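Long-range contacts in putative amidohydrolase (Unidentified, PDB 3FEQ), which probably hydrolyses dipeptides ending in proline, as a zinc-dependent prolidase of the amidohydrolase superfamily: residues C[67-71]-C[89-94]; C[110-116]-C[129-134]. The contacts are given in a common frame with arbitrary orientation. Numbering follows the deposited sequence.

Interaction 1. Residues C[67-71]-C[89-94]; sequences HVLAS and RSLPIL. With ZN (zinc ion), chain U.
The loop 67-71 leaves the C-terminal end of strand 56-66 as a type I turn from H67 to A70, closed by A70 N to H67 O at 3.1 Å, and meets the start of helix 90-99. H67 points its CB away from that helix; with chi1 m its imidazole reaches the zinc, NE2 lying 2.2 Å from ZN, while ND1 is hydrogen-bonded to the carbonyl of G109. With H65, a ligand of the same ion, it forms the HxH signature at the end of the first barrel strand, the hallmark of amidohydrolase TIM barrels. V68 (phi/psi -55/-33, chi1 t) is the apolar centre: its CG1 packs 3.5 Å from CG of L94, and its carbonyl O lies 3.5 Å from both S90 CB and I93 CD1. Compact valine suits this closed space. L69 directs its CB away from the helix, but its chi1 m side chain brings CD2 back to 3.9 Å from S90 CB; its CA is 5.2 Å from that of S90, an approach eased by the small serine. A70 centres an inverse gamma turn (-71/76), with a weak hydrogen bond from S71 N to L69 O at 2.7 Å. S71 turns its CB toward the helix, its CA 6.1 Å from that of R89. I93, with chi1 m and chi2 t, places CD1 3.9 Å from S71 CA, and S71 OG sits 3.6 Å from R89 CD. Q81 engages both polar ends, bonding R89 NE and, weakly, S71 OG. The i, i+3, i+4 spacing sets S90, I93 and L94 against the loop, L94 N bonding S90 O at 3.0 Å.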
loop_
_atom_site.group_PDB
_atom_site.type_symbol
_atom_site.label_atom_id
_atom_site.label_comp_id
_atom_site.label_asym_id
_atom_site.label_seq_id
_atom_site.Cartn_x
_atom_site.Cartn_y
_atom_site.Cartn_z
ATOM N N HIS C 67 18.799 24.931 18.605
ATOM C CA HIS C 67 18.258 24.434 17.347
ATOM C C HIS C 67 18.913 25.223 16.230
ATOM O O HIS C 67 18.447 26.290 15.837
ATOM C CB HIS C 67 16.731 24.547 17.290
ATOM C CG HIS C 67 16.029 23.845 18.410
ATOM N ND1 HIS C 67 15.590 22.543 18.316
ATOM C CD2 HIS C 67 15.725 24.253 19.665
ATOM C CE1 HIS C 67 15.048 22.177 19.463
ATOM N NE2 HIS C 67 15.121 23.196 20.302
ATOM N N VAL C 68 20.042 24.704 15.772
ATOM C CA VAL C 68 20.832 25.314 14.718
ATOM C C VAL C 68 20.029 25.566 13.464
ATOM O O VAL C 68 20.284 26.525 12.758
ATOM C CB VAL C 68 21.957 24.386 14.343
ATOM C CG1 VAL C 68 22.634 24.864 13.078
ATOM C CG2 VAL C 68 22.923 24.245 15.506
ATOM N N LEU C 69 19.066 24.695 13.182
ATOM C CA LEU C 69 18.261 24.816 11.972
ATOM C C LEU C 69 17.005 25.687 12.107
ATOM O O LEU C 69 16.333 25.990 11.113
ATOM C CB LEU C 69 17.903 23.433 11.463
ATOM C CG LEU C 69 19.046 22.882 10.626
ATOM C CD1 LEU C 69 19.133 21.412 10.818
ATOM C CD2 LEU C 69 18.842 23.227 9.144
ATOM N N ALA C 70 16.709 26.114 13.331
ATOM C CA ALA C 70 15.566 26.982 13.593
ATOM C C ALA C 70 15.803 28.394 13.062
ATOM O O ALA C 70 16.073 29.326 13.825
ATOM C CB ALA C 70 15.263 27.015 15.079
ATOM N N SER C 71 15.695 28.548 11.747
ATOM C CA SER C 71 16.001 29.818 11.116
ATOM C C SER C 71 14.836 30.803 11.145
ATOM O O SER C 71 15.021 31.970 10.803
ATOM C CB SER C 71 16.488 29.612 9.688
ATOM O OG SER C 71 15.442 29.164 8.858
ATOM N N ARG C 89 20.158 28.728 5.345
ATOM C CA ARG C 89 19.858 29.695 6.392
ATOM C C ARG C 89 20.491 29.366 7.747
ATOM O O ARG C 89 20.552 30.224 8.624
ATOM C CB ARG C 89 18.350 29.818 6.554
ATOM C CG ARG C 89 17.662 30.556 5.435
ATOM C CD ARG C 89 16.355 31.111 5.921
ATOM N NE ARG C 89 15.257 30.610 5.113
ATOM C CZ ARG C 89 14.589 31.338 4.227
ATOM N NH1 ARG C 89 13.618 30.785 3.513
ATOM N NH2 ARG C 89 14.893 32.619 4.060
ATOM N N SER C 90 20.958 28.130 7.917
ATOM C CA SER C 90 21.545 27.713 9.181
ATOM C C SER C 90 23.031 28.057 9.242
ATOM O O SER C 90 23.629 28.060 10.315
ATOM C CB SER C 90 21.356 26.220 9.398
ATOM O OG SER C 90 22.544 25.533 9.056
ATOM N N LEU C 91 23.627 28.325 8.089
ATOM C CA LEU C 91 25.026 28.734 8.024
ATOM C C LEU C 91 25.375 30.032 8.768
ATOM O O LEU C 91 26.360 30.064 9.500
ATOM C CB LEU C 91 25.523 28.788 6.574
ATOM C CG LEU C 91 25.432 27.481 5.806
ATOM C CD1 LEU C 91 26.191 27.578 4.482
ATOM C CD2 LEU C 91 26.002 26.407 6.655
ATOM N N PRO C 92 24.607 31.121 8.563
ATOM C CA PRO C 92 24.895 32.295 9.396
ATOM C C PRO C 92 24.671 32.052 10.891
ATOM O O PRO C 92 25.365 32.626 11.708
ATOM C CB PRO C 92 23.898 33.341 8.894
ATOM C CG PRO C 92 23.489 32.868 7.559
ATOM C CD PRO C 92 23.521 31.394 7.605
ATOM N N ILE C 93 23.703 31.213 11.237
ATOM C CA ILE C 93 23.441 30.898 12.630
ATOM C C ILE C 93 24.663 30.246 13.255
ATOM O O ILE C 93 25.073 30.609 14.363
ATOM C CB ILE C 93 22.210 29.979 12.784
ATOM C CG1 ILE C 93 20.924 30.768 12.519
ATOM C CG2 ILE C 93 22.171 29.342 14.186
ATOM C CD1 ILE C 93 19.756 29.907 12.051
ATOM N N LEU C 94 25.253 29.309 12.516
ATOM C CA LEU C 94 26.391 28.537 13.001
ATOM C C LEU C 94 27.629 29.411 13.111
ATOM O O LEU C 94 28.342 29.384 14.105
ATOM C CB LEU C 94 26.671 27.376 12.059
ATOM C CG LEU C 94 25.808 26.135 12.212
ATOM C CD1 LEU C 94 25.990 25.239 10.998
ATOM C CD2 LEU C 94 26.210 25.421 13.467
HETATM ZN ZN ZN U . 13.907 22.827 22.143
#

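Interaction 2. Residues C[110-116]-C[129-134]; sequences GADWSLM and IFPSGK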
loop_
_atom_site.group_PDB
_atom_site.type_symbol
_atom_site.label_atom_id
_atom_site.label_comp_id
_atom_site.label_asym_id
_atom_site.label_seq_id
_atom_site.Cartn_x
_atom_site.Cartn_y
_atom_site.Cartn_z
ATOM N N GLY C 110 16.715 18.688 14.796
ATOM C CA GLY C 110 16.964 19.496 13.617
ATOM C C GLY C 110 18.233 19.021 12.939
ATOM O O GLY C 110 18.184 18.458 11.846
ATOM N N ALA C 111 19.375 19.250 13.582
ATOM C CA ALA C 111 20.655 18.989 12.946
ATOM C C ALA C 111 20.934 17.518 12.949
ATOM O O ALA C 111 20.656 16.822 13.929
ATOM C CB ALA C 111 21.758 19.724 13.635
ATOM N N ASP C 112 21.500 17.061 11.843
ATOM C CA ASP C 112 21.823 15.663 11.632
ATOM C C ASP C 112 23.343 15.431 11.545
ATOM O O ASP C 112 24.151 16.342 11.733
ATOM C CB ASP C 112 21.161 15.188 10.342
ATOM C CG ASP C 112 21.619 15.989 9.108
ATOM O OD1 ASP C 112 22.373 16.980 9.259
ATOM O OD2 ASP C 112 21.225 15.622 7.976
ATOM N N TRP C 113 23.711 14.207 11.201
ATOM C CA TRP C 113 25.091 13.811 11.098
ATOM C C TRP C 113 25.783 14.565 9.970
ATOM O O TRP C 113 26.942 14.943 10.111
ATOM C CB TRP C 113 25.142 12.296 10.897
ATOM C CG TRP C 113 26.467 11.709 10.561
ATOM C CD1 TRP C 113 27.379 11.210 11.432
ATOM C CD2 TRP C 113 26.976 11.444 9.247
ATOM N NE1 TRP C 113 28.451 10.689 10.747
ATOM C CE2 TRP C 113 28.232 10.826 9.404
ATOM C CE3 TRP C 113 26.511 11.715 7.952
ATOM C CZ2 TRP C 113 29.034 10.468 8.317
ATOM C CZ3 TRP C 113 27.304 11.353 6.869
ATOM C CH2 TRP C 113 28.550 10.734 7.060
ATOM N N SER C 114 25.064 14.838 8.880
ATOM C CA SER C 114 25.638 15.596 7.751
ATOM C C SER C 114 26.180 16.965 8.166
ATOM O O SER C 114 27.237 17.391 7.687
ATOM C CB SER C 114 24.646 15.791 6.594
ATOM O OG SER C 114 23.469 15.035 6.761
ATOM N N LEU C 115 25.443 17.667 9.026
ATOM C CA LEU C 115 25.864 18.997 9.456
ATOM C C LEU C 115 27.095 18.909 10.344
ATOM O O LEU C 115 28.023 19.700 10.229
ATOM C CB LEU C 115 24.743 19.701 10.206
ATOM C CG LEU C 115 24.323 21.062 9.653
ATOM C CD1 LEU C 115 23.570 21.837 10.705
ATOM C CD2 LEU C 115 25.509 21.848 9.184
ATOM N N MET C 116 27.096 17.919 11.221
ATOM C CA MET C 116 28.231 17.641 12.067
ATOM C C MET C 116 29.476 17.429 11.225
ATOM O O MET C 116 30.523 17.993 11.514
ATOM C CB MET C 116 27.925 16.401 12.894
ATOM C CG MET C 116 29.064 15.872 13.704
ATOM S SD MET C 116 28.504 14.345 14.416
ATOM C CE MET C 116 29.338 14.370 16.013
ATOM N N ILE C 129 29.110 19.971 16.416
ATOM C CA ILE C 129 27.715 19.660 16.691
ATOM C C ILE C 129 27.575 18.258 17.310
ATOM O O ILE C 129 28.194 17.289 16.846
ATOM C CB ILE C 129 26.855 19.795 15.422
ATOM C CG1 ILE C 129 27.035 21.180 14.797
ATOM C CG2 ILE C 129 25.388 19.615 15.743
ATOM C CD1 ILE C 129 26.517 21.300 13.365
ATOM N N PHE C 130 26.799 18.178 18.390
ATOM C CA PHE C 130 26.315 16.904 18.895
ATOM C C PHE C 130 24.848 16.731 18.533
ATOM O O PHE C 130 23.968 17.113 19.308
ATOM C CB PHE C 130 26.511 16.807 20.406
ATOM C CG PHE C 130 27.951 16.780 20.829
ATOM C CD1 PHE C 130 28.584 17.936 21.261
ATOM C CD2 PHE C 130 28.674 15.606 20.785
ATOM C CE1 PHE C 130 29.908 17.921 21.625
ATOM C CE2 PHE C 130 30.004 15.580 21.158
ATOM C CZ PHE C 130 30.622 16.737 21.577
ATOM N N PRO C 131 24.581 16.113 17.369
ATOM C CA PRO C 131 23.247 16.123 16.805
ATOM C C PRO C 131 22.318 15.138 17.508
ATOM O O PRO C 131 22.746 14.064 17.949
ATOM C CB PRO C 131 23.484 15.702 15.362
ATOM C CG PRO C 131 24.643 14.801 15.436
ATOM C CD PRO C 131 25.507 15.305 16.560
ATOM N N SER C 132 21.060 15.536 17.644
ATOM C CA SER C 132 20.027 14.656 18.160
ATOM C C SER C 132 19.305 13.948 17.004
ATOM O O SER C 132 18.613 12.944 17.208
ATOM C CB SER C 132 19.041 15.447 19.034
ATOM O OG SER C 132 19.647 15.871 20.256
ATOM N N GLY C 133 19.537 14.439 15.787
ATOM C CA GLY C 133 18.714 14.079 14.648
ATOM C C GLY C 133 17.395 14.792 14.812
ATOM O O GLY C 133 17.347 16.011 14.768
ATOM N N LYS C 134 16.321 14.045 15.040
ATOM C CA LYS C 134 15.027 14.672 15.229
ATOM C C LYS C 134 14.434 14.317 16.572
ATOM O O LYS C 134 14.501 13.178 17.017
ATOM C CB LYS C 134 14.062 14.269 14.131
ATOM C CG LYS C 134 14.672 14.235 12.783
ATOM C CD LYS C 134 13.629 14.532 11.723
ATOM C CE LYS C 134 13.732 15.963 11.220
ATOM N NZ LYS C 134 15.055 16.275 10.616
HETATM O O HOH W 1 30.937 18.522 14.696
#
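Two backbone hydrogen bonds join the segments: G110 N to G133 O at 2.8 Å and, weakly, G133 N to A111 O at 3.2 Å. Glycine suits both positions, since each has positive phi, and at G110 a CB would also collide with the preceding carbonyl. A water adds a bridge, donating to M116 O at 3.3 Å and accepting from I129 N at 2.9 Å.

The apolar contacts gather round I129 and P131. I129 CG2 meets A111 CB at 4.2 Å and its CD1 meets L115 CB at 4.0 Å, while the flexible M116 lays SD 3.8 Å from P131 CD. Apart from these, M116 CE makes a close van der Waals approach to backbone I129 O, at 3.2 Å.

Within 110-116, D112 is the N-cap: OD1 accepts from L115 N at 3.2 Å, and OD2 from S114 OG at 2.6 Å. Its short side chain brings a carboxylate oxygen within reach of L115 N in the first helical turn, a donor that D112 O accepts only weakly. The whole joins successive loops following parallel barrel strands 102-107 and 128-129, an arrangement typical of the beta/alpha-barrel of amidohydrolases.

Overall arrangement
Interactions 1 and 2 are both buried, follow one another along the chain, and have centres about 12 Å apart. They meet directly: L69 CD1 packs 3.3 Å from G110 O, while L115 CD2 lies 3.9 Å from L94 CD1, so helices 90-99 and 113-120 share an apolar seam. V68 joins it too, its CG1 4.0 Å from L115 CD1. D107, at the end of strand 102-107, ties both loop systems by hydrogen bonds to V68, A111 and S132. Their chemistry differs: interaction 1 is held by side-chain packing beside a zinc ligand, interaction 2 also by backbone bonds and a water. Both also touch the second subunit, interaction 1 through R89 and L91, interaction 2 through D112, S114 and L115.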